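Local atomic coordinates of thermoresistant glucokinase (Janibacter sp. HTCC2649, PDB entry 4EUN), a protein that probably phosphorylates gluconate at the expense of ATP, as a gluconokinase-type carbohydrate kinase of the P-loop fold. Residues D80-M94 with I106-L119. Numbering follows the deposited sequence.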
ATOM      1  N   ASP A  80      14.223  19.127  -2.767  1.00 27.18           N
ATOM      2  CA  ASP A  80      13.286  19.587  -1.744  1.00 27.40           C
ATOM      3  C   ASP A  80      12.049  20.179  -2.405  1.00 28.29           C
ATOM      4  O   ASP A  80      10.928  19.906  -1.981  1.00 26.86           O
ATOM      5  CB  ASP A  80      13.916  20.667  -0.860  1.00 29.28           C
ATOM      6  CG  ASP A  80      14.928  20.122   0.134  1.00 33.67           C
ATOM      7  OD1 ASP A  80      15.209  18.910   0.125  1.00 30.03           O
ATOM      8  OD2 ASP A  80      15.461  20.936   0.919  1.00 38.00           O
ATOM      9  N   GLU A  81      12.262  21.001  -3.432  1.00 32.38           N
ATOM     10  CA  GLU A  81      11.164  21.660  -4.138  1.00 30.73           C
ATOM     11  C   GLU A  81      10.183  20.655  -4.749  1.00 30.93           C
ATOM     12  O   GLU A  81       8.962  20.864  -4.709  1.00 31.84           O
ATOM     13  CB  GLU A  81      11.694  22.597  -5.225  1.00 37.25           C
ATOM     14  CG  GLU A  81      10.599  23.283  -6.028  1.00 42.78           C
ATOM     15  CD  GLU A  81      11.124  24.408  -6.895  1.00 69.44           C
ATOM     16  OE1 GLU A  81      12.353  24.471  -7.112  1.00 77.90           O
ATOM     17  OE2 GLU A  81      10.306  25.233  -7.358  1.00 77.50           O
ATOM     18  N   ASP A  82      10.714  19.570  -5.307  1.00 31.58           N
ATOM     19  CA  ASP A  82       9.871  18.529  -5.897  1.00 31.07           C
ATOM     20  C   ASP A  82       9.014  17.876  -4.836  1.00 28.53           C
ATOM     21  O   ASP A  82       7.895  17.432  -5.112  1.00 31.86           O
ATOM     22  CB  ASP A  82      10.725  17.437  -6.550  1.00 28.17           C
ATOM     23  CG  ASP A  82      11.520  17.938  -7.735  1.00 28.50           C
ATOM     24  OD1 ASP A  82      11.030  18.835  -8.457  1.00 33.79           O
ATOM     25  OD2 ASP A  82      12.645  17.432  -7.940  1.00 34.17           O
ATOM     26  N   ARG A  83       9.549  17.807  -3.622  1.00 21.83           N
ATOM     27  CA  ARG A  83       8.925  17.006  -2.572  1.00 21.85           C
ATOM     28  C   ARG A  83       7.921  17.742  -1.696  1.00 25.91           C
ATOM     29  O   ARG A  83       7.062  17.090  -1.094  1.00 24.17           O
ATOM     30  CB  ARG A  83       9.984  16.343  -1.680  1.00 22.29           C
ATOM     31  CG  ARG A  83      10.805  15.262  -2.378  1.00 23.74           C
ATOM     32  CD  ARG A  83      11.883  14.715  -1.463  1.00 31.59           C
ATOM     33  NE  ARG A  83      12.693  13.677  -2.106  1.00 31.77           N
ATOM     34  CZ  ARG A  83      14.021  13.696  -2.193  1.00 33.89           C
ATOM     35  NH1 ARG A  83      14.712  14.708  -1.691  1.00 33.72           N
ATOM     36  NH2 ARG A  83      14.659  12.704  -2.799  1.00 35.56           N
ATOM     37  N   TRP A  84       8.019  19.068  -1.600  1.00 24.21           N
ATOM     38  CA  TRP A  84       7.120  19.806  -0.706  1.00 24.16           C
ATOM     39  C   TRP A  84       5.625  19.547  -0.965  1.00 30.25           C
ATOM     40  O   TRP A  84       4.891  19.276  -0.015  1.00 25.81           O
ATOM     41  CB  TRP A  84       7.404  21.321  -0.661  1.00 28.19           C
ATOM     42  CG  TRP A  84       8.783  21.736  -0.203  1.00 34.02           C
ATOM     43  CD1 TRP A  84       9.625  22.598  -0.850  1.00 41.73           C
ATOM     44  CD2 TRP A  84       9.468  21.340   1.000  1.00 33.63           C
ATOM     45  NE1 TRP A  84      10.787  22.757  -0.134  1.00 41.41           N
ATOM     46  CE2 TRP A  84      10.717  21.995   1.004  1.00 35.50           C
ATOM     47  CE3 TRP A  84       9.152  20.491   2.066  1.00 35.57           C
ATOM     48  CZ2 TRP A  84      11.649  21.827   2.032  1.00 35.19           C
ATOM     49  CZ3 TRP A  84      10.079  20.334   3.089  1.00 31.76           C
ATOM     50  CH2 TRP A  84      11.306  20.993   3.063  1.00 38.73           C
ATOM     51  N   PRO A  85       5.165  19.631  -2.238  1.00 27.07           N
ATOM     52  CA  PRO A  85       3.725  19.398  -2.440  1.00 24.55           C
ATOM     53  C   PRO A  85       3.308  17.977  -2.075  1.00 25.11           C
ATOM     54  O   PRO A  85       2.207  17.793  -1.559  1.00 25.87           O
ATOM     55  CB  PRO A  85       3.532  19.648  -3.943  1.00 30.71           C
ATOM     56  CG  PRO A  85       4.656  20.582  -4.313  1.00 31.93           C
ATOM     57  CD  PRO A  85       5.809  20.108  -3.477  1.00 30.98           C
ATOM     58  N   TRP A  86       4.184  17.007  -2.320  1.00 22.28           N
ATOM     59  CA  TRP A  86       3.950  15.613  -1.961  1.00 22.57           C
ATOM     60  C   TRP A  86       3.818  15.433  -0.448  1.00 24.89           C
ATOM     61  O   TRP A  86       2.863  14.829   0.039  1.00 21.23           O
ATOM     62  CB  TRP A  86       5.090  14.756  -2.522  1.00 21.54           C
ATOM     63  CG  TRP A  86       5.152  13.329  -2.038  1.00 21.50           C
ATOM     64  CD1 TRP A  86       4.216  12.354  -2.240  1.00 20.97           C
ATOM     65  CD2 TRP A  86       6.232  12.708  -1.327  1.00 21.09           C
ATOM     66  NE1 TRP A  86       4.639  11.176  -1.681  1.00 19.14           N
ATOM     67  CE2 TRP A  86       5.872  11.361  -1.114  1.00 19.16           C
ATOM     68  CE3 TRP A  86       7.464  13.162  -0.843  1.00 19.93           C
ATOM     69  CZ2 TRP A  86       6.701  10.463  -0.439  1.00 21.18           C
ATOM     70  CZ3 TRP A  86       8.287  12.273  -0.171  1.00 24.72           C
ATOM     71  CH2 TRP A  86       7.901  10.937   0.029  1.00 27.48           C
ATOM     72  N   LEU A  87       4.772  15.975   0.295  1.00 20.53           N
ATOM     73  CA  LEU A  87       4.734  15.935   1.749  1.00 15.88           C
ATOM     74  C   LEU A  87       3.486  16.622   2.310  1.00 22.15           C
ATOM     75  O   LEU A  87       2.886  16.137   3.273  1.00 22.78           O
ATOM     76  CB  LEU A  87       6.001  16.584   2.306  1.00 19.94           C
ATOM     77  CG  LEU A  87       7.251  15.782   1.970  1.00 21.56           C
ATOM     78  CD1 LEU A  87       8.468  16.662   2.147  1.00 20.43           C
ATOM     79  CD2 LEU A  87       7.379  14.560   2.872  1.00 21.54           C
ATOM     80  N   ARG A  88       3.101  17.752   1.724  1.00 20.98           N
ATOM     81  CA  ARG A  88       1.891  18.437   2.178  1.00 21.22           C
ATOM     82  C   ARG A  88       0.644  17.607   1.907  1.00 20.66           C
ATOM     83  O   ARG A  88      -0.287  17.628   2.702  1.00 26.03           O
ATOM     84  CB  ARG A  88       1.747  19.830   1.559  1.00 24.90           C
ATOM     85  CG  ARG A  88       2.622  20.889   2.216  1.00 31.64           C
ATOM     86  CD  ARG A  88       2.306  22.266   1.650  1.00 49.68           C
ATOM     87  NE  ARG A  88       2.604  22.335   0.221  1.00 53.77           N
ATOM     88  CZ  ARG A  88       3.671  22.938  -0.289  1.00 58.79           C
ATOM     89  NH1 ARG A  88       3.868  22.949  -1.600  1.00 57.32           N
ATOM     90  NH2 ARG A  88       4.538  23.541   0.514  1.00 62.39           N
ATOM     91  N   SER A  89       0.619  16.878   0.799  1.00 23.54           N
ATOM     92  CA  SER A  89      -0.566  16.060   0.509  1.00 21.07           C
ATOM     93  C   SER A  89      -0.654  14.892   1.486  1.00 22.70           C
ATOM     94  O   SER A  89      -1.755  14.492   1.888  1.00 23.32           O
ATOM     95  CB  SER A  89      -0.561  15.571  -0.939  1.00 26.59           C
ATOM     96  OG  SER A  89       0.386  14.541  -1.122  1.00 40.56           O
ATOM     97  N   LEU A  90       0.496  14.355   1.883  1.00 20.91           N
ATOM     98  CA  LEU A  90       0.532  13.292   2.888  1.00 20.61           C
ATOM     99  C   LEU A  90       0.049  13.812   4.237  1.00 21.48           C
ATOM    100  O   LEU A  90      -0.716  13.135   4.945  1.00 20.54           O
ATOM    101  CB  LEU A  90       1.948  12.720   3.025  1.00 19.11           C
ATOM    102  CG  LEU A  90       2.490  11.982   1.805  1.00 19.65           C
ATOM    103  CD1 LEU A  90       3.961  11.685   2.010  1.00 18.60           C
ATOM    104  CD2 LEU A  90       1.716  10.687   1.609  1.00 20.51           C
ATOM    105  N   ALA A  91       0.491  15.013   4.603  1.00 20.42           N
ATOM    106  CA  ALA A  91       0.076  15.625   5.856  1.00 18.60           C
ATOM    107  C   ALA A  91      -1.427  15.874   5.843  1.00 21.69           C
ATOM    108  O   ALA A  91      -2.125  15.598   6.824  1.00 25.23           O
ATOM    109  CB  ALA A  91       0.832  16.930   6.097  1.00 22.98           C
ATOM    110  N   GLU A  92      -1.925  16.398   4.726  1.00 22.55           N
ATOM    111  CA  GLU A  92      -3.351  16.680   4.598  1.00 22.94           C
ATOM    112  C   GLU A  92      -4.178  15.405   4.648  1.00 21.42           C
ATOM    113  O   GLU A  92      -5.237  15.384   5.276  1.00 23.72           O
ATOM    114  CB  GLU A  92      -3.628  17.463   3.312  1.00 31.80           C
ATOM    115  CG  GLU A  92      -3.093  18.894   3.354  1.00 46.80           C
ATOM    116  CD  GLU A  92      -3.101  19.572   1.997  1.00 59.60           C
ATOM    117  OE1 GLU A  92      -3.673  19.000   1.042  1.00 59.70           O
ATOM    118  OE2 GLU A  92      -2.530  20.680   1.886  1.00 65.69           O
ATOM    119  N   TRP A  93      -3.699  14.347   3.999  1.00 20.72           N
ATOM    120  CA  TRP A  93      -4.417  13.066   3.990  1.00 19.30           C
ATOM    121  C   TRP A  93      -4.511  12.519   5.408  1.00 19.81           C
ATOM    122  O   TRP A  93      -5.590  12.108   5.841  1.00 21.50           O
ATOM    123  CB  TRP A  93      -3.715  12.080   3.061  1.00 20.55           C
ATOM    124  CG  TRP A  93      -4.358  10.724   2.940  1.00 17.57           C
ATOM    125  CD1 TRP A  93      -5.313  10.348   2.041  1.00 19.62           C
ATOM    126  CD2 TRP A  93      -4.038   9.553   3.707  1.00 16.63           C
ATOM    127  NE1 TRP A  93      -5.628   9.014   2.216  1.00 18.90           N
ATOM    128  CE2 TRP A  93      -4.856   8.503   3.230  1.00 17.99           C
ATOM    129  CE3 TRP A  93      -3.144   9.291   4.752  1.00 20.70           C
ATOM    130  CZ2 TRP A  93      -4.808   7.209   3.767  1.00 19.56           C
ATOM    131  CZ3 TRP A  93      -3.092   8.014   5.286  1.00 22.88           C
ATOM    132  CH2 TRP A  93      -3.929   6.981   4.792  1.00 20.67           C
ATOM    133  N   MET A  94      -3.397  12.539   6.142  1.00 21.51           N
ATOM    134  CA  MET A  94      -3.416  12.103   7.538  1.00 20.09           C
ATOM    135  C   MET A  94      -4.324  12.956   8.426  1.00 24.26           C
ATOM    136  O   MET A  94      -5.018  12.430   9.297  1.00 24.39           O
ATOM    137  CB  MET A  94      -1.995  12.076   8.116  1.00 18.27           C
ATOM    138  CG  MET A  94      -1.126  10.962   7.575  1.00 18.81           C
ATOM    139  SD  MET A  94       0.433  10.831   8.494  1.00 21.96           S
ATOM    140  CE  MET A  94       1.421  12.122   7.726  1.00 22.91           C
ATOM    141  N   ILE A 106       1.684   4.758   7.043  1.00 17.85           N
ATOM    142  CA  ILE A 106       2.119   4.911   5.661  1.00 16.59           C
ATOM    143  C   ILE A 106       3.589   4.561   5.535  1.00 18.57           C
ATOM    144  O   ILE A 106       4.364   4.758   6.470  1.00 18.95           O
ATOM    145  CB  ILE A 106       1.878   6.343   5.126  1.00 19.77           C
ATOM    146  CG1 ILE A 106       2.746   7.361   5.844  1.00 24.82           C
ATOM    147  CG2 ILE A 106       0.395   6.723   5.248  1.00 23.19           C
ATOM    148  CD1 ILE A 106       2.553   8.777   5.319  1.00 28.15           C
ATOM    149  N   THR A 107       3.975   4.050   4.368  1.00 18.91           N
ATOM    150  CA  THR A 107       5.391   3.841   4.079  1.00 17.45           C
ATOM    151  C   THR A 107       5.921   5.024   3.297  1.00 22.34           C
ATOM    152  O   THR A 107       5.282   5.451   2.341  1.00 25.02           O
ATOM    153  CB  THR A 107       5.588   2.584   3.242  1.00 22.04           C
ATOM    154  OG1 THR A 107       4.688   2.617   2.128  1.00 25.84           O
ATOM    155  CG2 THR A 107       5.281   1.345   4.062  1.00 28.32           C
ATOM    156  N   CYS A 108       7.081   5.542   3.701  1.00 20.78           N
ATOM    157  CA  CYS A 108       7.766   6.614   2.975  1.00 25.78           C
ATOM    158  C   CYS A 108       9.198   6.212   2.657  1.00 26.85           C
ATOM    159  O   CYS A 108       9.831   5.496   3.432  1.00 27.20           O
ATOM    160  CB  CYS A 108       7.850   7.885   3.823  1.00 33.79           C
ATOM    161  SG  CYS A 108       6.290   8.716   4.093  1.00 28.66           S
ATOM    162  N   SER A 109       9.730   6.712   1.544  1.00 24.86           N
ATOM    163  CA  SER A 109      11.162   6.603   1.269  1.00 24.85           C
ATOM    164  C   SER A 109      11.938   7.537   2.203  1.00 22.75           C
ATOM    165  O   SER A 109      11.423   7.956   3.240  1.00 25.99           O
ATOM    166  CB  SER A 109      11.445   6.941  -0.192  1.00 26.68           C
ATOM    167  OG  SER A 109      10.770   8.124  -0.563  1.00 33.77           O
ATOM    168  N   ALA A 110      13.187   7.857   1.853  1.00 23.24           N
ATOM    169  CA  ALA A 110      14.053   8.623   2.750  1.00 26.81           C
ATOM    170  C   ALA A 110      13.488  10.008   3.044  1.00 28.05           C
ATOM    171  O   ALA A 110      13.018  10.702   2.140  1.00 29.18           O
ATOM    172  CB  ALA A 110      15.429   8.747   2.168  1.00 20.59           C
ATOM    173  N   LEU A 111      13.540  10.412   4.308  1.00 24.68           N
ATOM    174  CA  LEU A 111      13.084  11.740   4.667  1.00 22.53           C
ATOM    175  C   LEU A 111      14.142  12.511   5.443  1.00 27.81           C
ATOM    176  O   LEU A 111      14.823  11.959   6.322  1.00 28.65           O
ATOM    177  CB  LEU A 111      11.856  11.649   5.548  1.00 21.81           C
ATOM    178  CG  LEU A 111      10.667  10.874   4.996  1.00 16.90           C
ATOM    179  CD1 LEU A 111       9.641  10.698   6.100  1.00 21.15           C
ATOM    180  CD2 LEU A 111      10.083  11.616   3.817  1.00 29.56           C
ATOM    181  N   LYS A 112      14.258  13.793   5.116  1.00 19.81           N
ATOM    182  CA  LYS A 112      15.012  14.735   5.908  1.00 20.14           C
ATOM    183  C   LYS A 112      14.191  15.128   7.120  1.00 22.47           C
ATOM    184  O   LYS A 112      12.975  14.975   7.112  1.00 22.96           O
ATOM    185  CB  LYS A 112      15.287  15.985   5.080  1.00 23.56           C
ATOM    186  CG  LYS A 112      16.152  15.756   3.855  1.00 23.58           C
ATOM    187  CD  LYS A 112      16.511  17.104   3.223  1.00 24.33           C
ATOM    188  CE  LYS A 112      17.311  16.932   1.941  1.00 28.86           C
ATOM    189  NZ  LYS A 112      17.721  18.256   1.385  1.00 29.05           N
ATOM    190  N   ARG A 113      14.853  15.658   8.146  1.00 25.25           N
ATOM    191  CA  ARG A 113      14.154  16.227   9.299  1.00 23.68           C
ATOM    192  C   ARG A 113      13.093  17.247   8.902  1.00 24.73           C
ATOM    193  O   ARG A 113      11.962  17.188   9.386  1.00 24.78           O
ATOM    194  CB  ARG A 113      15.158  16.890  10.248  1.00 24.90           C
ATOM    195  CG  ARG A 113      14.515  17.851  11.252  1.00 35.77           C
ATOM    196  CD  ARG A 113      13.807  17.070  12.326  1.00 35.37           C
ATOM    197  NE  ARG A 113      12.862  17.877  13.098  1.00 34.91           N
ATOM    198  CZ  ARG A 113      12.957  18.094  14.404  1.00 34.22           C
ATOM    199  NH1 ARG A 113      13.964  17.575  15.095  1.00 34.50           N
ATOM    200  NH2 ARG A 113      12.040  18.826  15.020  1.00 39.75           N
ATOM    201  N   THR A 114      13.449  18.183   8.025  1.00 24.96           N
ATOM    202  CA  THR A 114      12.476  19.177   7.546  1.00 25.42           C
ATOM    203  C   THR A 114      11.252  18.544   6.874  1.00 27.94           C
ATOM    204  O   THR A 114      10.158  19.109   6.935  1.00 27.35           O
ATOM    205  CB  THR A 114      13.101  20.173   6.561  1.00 35.41           C
ATOM    206  OG1 THR A 114      13.709  19.454   5.482  1.00 28.87           O
ATOM    207  CG2 THR A 114      14.146  21.038   7.250  1.00 29.41           C
ATOM    208  N   TYR A 115      11.437  17.403   6.204  1.00 24.11           N
ATOM    209  CA  TYR A 115      10.308  16.707   5.584  1.00 22.85           C
ATOM    210  C   TYR A 115       9.380  16.173   6.664  1.00 20.77           C
ATOM    211  O   TYR A 115       8.151  16.236   6.527  1.00 21.45           O
ATOM    212  CB  TYR A 115      10.760  15.519   4.726  1.00 19.00           C
ATOM    213  CG  TYR A 115      11.656  15.843   3.553  1.00 20.54           C
ATOM    214  CD1 TYR A 115      11.976  17.156   3.212  1.00 24.83           C
ATOM    215  CD2 TYR A 115      12.190  14.822   2.780  1.00 21.10           C
ATOM    216  CE1 TYR A 115      12.812  17.430   2.135  1.00 25.56           C
ATOM    217  CE2 TYR A 115      13.027  15.089   1.714  1.00 21.94           C
ATOM    218  CZ  TYR A 115      13.328  16.392   1.392  1.00 21.73           C
ATOM    219  OH  TYR A 115      14.163  16.657   0.312  1.00 28.23           O
ATOM    220  N   ARG A 116       9.967  15.605   7.712  1.00 20.72           N
ATOM    221  CA  ARG A 116       9.170  15.095   8.822  1.00 20.62           C
ATOM    222  C   ARG A 116       8.423  16.225   9.522  1.00 24.07           C
ATOM    223  O   ARG A 116       7.306  16.017   9.987  1.00 23.35           O
ATOM    224  CB  ARG A 116      10.034  14.271   9.791  1.00 22.68           C
ATOM    225  CG  ARG A 116      10.693  13.078   9.091  1.00 20.83           C
ATOM    226  CD  ARG A 116      11.377  12.106  10.047  1.00 18.81           C
ATOM    227  NE  ARG A 116      12.542  12.670  10.749  1.00 19.36           N
ATOM    228  CZ  ARG A 116      13.804  12.539  10.354  1.00 24.87           C
ATOM    229  NH1 ARG A 116      14.103  11.908   9.229  1.00 24.21           N
ATOM    230  NH2 ARG A 116      14.773  13.063  11.088  1.00 22.93           N
ATOM    231  N   ASP A 117       9.028  17.413   9.584  1.00 23.62           N
ATOM    232  CA  ASP A 117       8.328  18.589  10.124  1.00 24.29           C
ATOM    233  C   ASP A 117       7.034  18.872   9.355  1.00 24.41           C
ATOM    234  O   ASP A 117       5.986  19.158   9.952  1.00 27.48           O
ATOM    235  CB  ASP A 117       9.224  19.836  10.077  1.00 25.82           C
ATOM    236  CG  ASP A 117      10.387  19.777  11.054  1.00 32.32           C
ATOM    237  OD1 ASP A 117      10.329  19.008  12.034  1.00 28.37           O
ATOM    238  OD2 ASP A 117      11.368  20.529  10.849  1.00 32.94           O
ATOM    239  N   VAL A 118       7.093  18.777   8.028  1.00 24.91           N
ATOM    240  CA  VAL A 118       5.909  19.003   7.199  1.00 24.78           C
ATOM    241  C   VAL A 118       4.829  17.944   7.454  1.00 25.72           C
ATOM    242  O   VAL A 118       3.649  18.271   7.589  1.00 26.30           O
ATOM    243  CB  VAL A 118       6.260  19.042   5.696  1.00 24.01           C
ATOM    244  CG1 VAL A 118       5.003  19.173   4.851  1.00 30.17           C
ATOM    245  CG2 VAL A 118       7.219  20.186   5.409  1.00 28.94           C
ATOM    246  N   LEU A 119       5.228  16.675   7.544  1.00 23.79           N
ATOM    247  CA  LEU A 119       4.276  15.610   7.881  1.00 24.10           C
ATOM    248  C   LEU A 119       3.580  15.911   9.209  1.00 24.74           C
ATOM    249  O   LEU A 119       2.372  15.696   9.349  1.00 25.28           O
ATOM    250  CB  LEU A 119       4.988  14.253   7.954  1.00 23.03           C
ATOM    251  CG  LEU A 119       5.582  13.748   6.635  1.00 20.31           C
ATOM    252  CD1 LEU A 119       6.258  12.394   6.803  1.00 24.05           C
ATOM    253  CD2 LEU A 119       4.500  13.645   5.574  1.00 19.10           C
TER
HETATM  254  O   HOH W   1      15.084  20.923   3.750  1.00 32.68           O
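The ring of Tyr115 has Lys112 CB over one face and presents its edge to the face of Trp84 in an offset edge-to-face pair with planes at 87°; Asp80 CG lies in the ring plane at the hydroxyl edge, its carboxylate turned 80° against the ring. Trp84 also has Asp80 O over one face, offset toward the ring's margin, and Thr114 OG1 at its edge. This pairing joins helix 80-99 to strand 104-108 and helix 113-119 of a parallel-sheet P-loop kinase fold; segments 80-94 and 113-119 cross at -36°. Tyr115 is a knob among Asp80, Arg83, Trp84 and Leu87; a long aromatic suits the hole, since its ring lies against Leu87 CD1 (3.6 Å from Tyr115 CG) while its OH reaches the polar groups of Asp80 and Arg83. There Tyr115 OH donates to Asp80 OD1 at 2.5 Å, a very short distance, and accepts from Arg83 NH1. The same Asp80 OD1 takes Lys112 NZ in a salt bridge, on its syn side, so one carboxylate oxygen gathers two donors. Lys112 reaches it because its chain is extended beyond CG.

Farther along, Leu119 is a second knob, its CD2 3.7 Å from Leu90 CB, and small Ala91 lets the helices close to 4.7 Å between the CA atoms of Ala91 and Leu119. Trp93 CZ3 rests on Ile106 CG2, while its NE1 hydrogen-bonds to Ala62 O of the second subunit. One water joins Asp80 OD2 (2.9 Å) to Thr114 OG1 (2.7 Å).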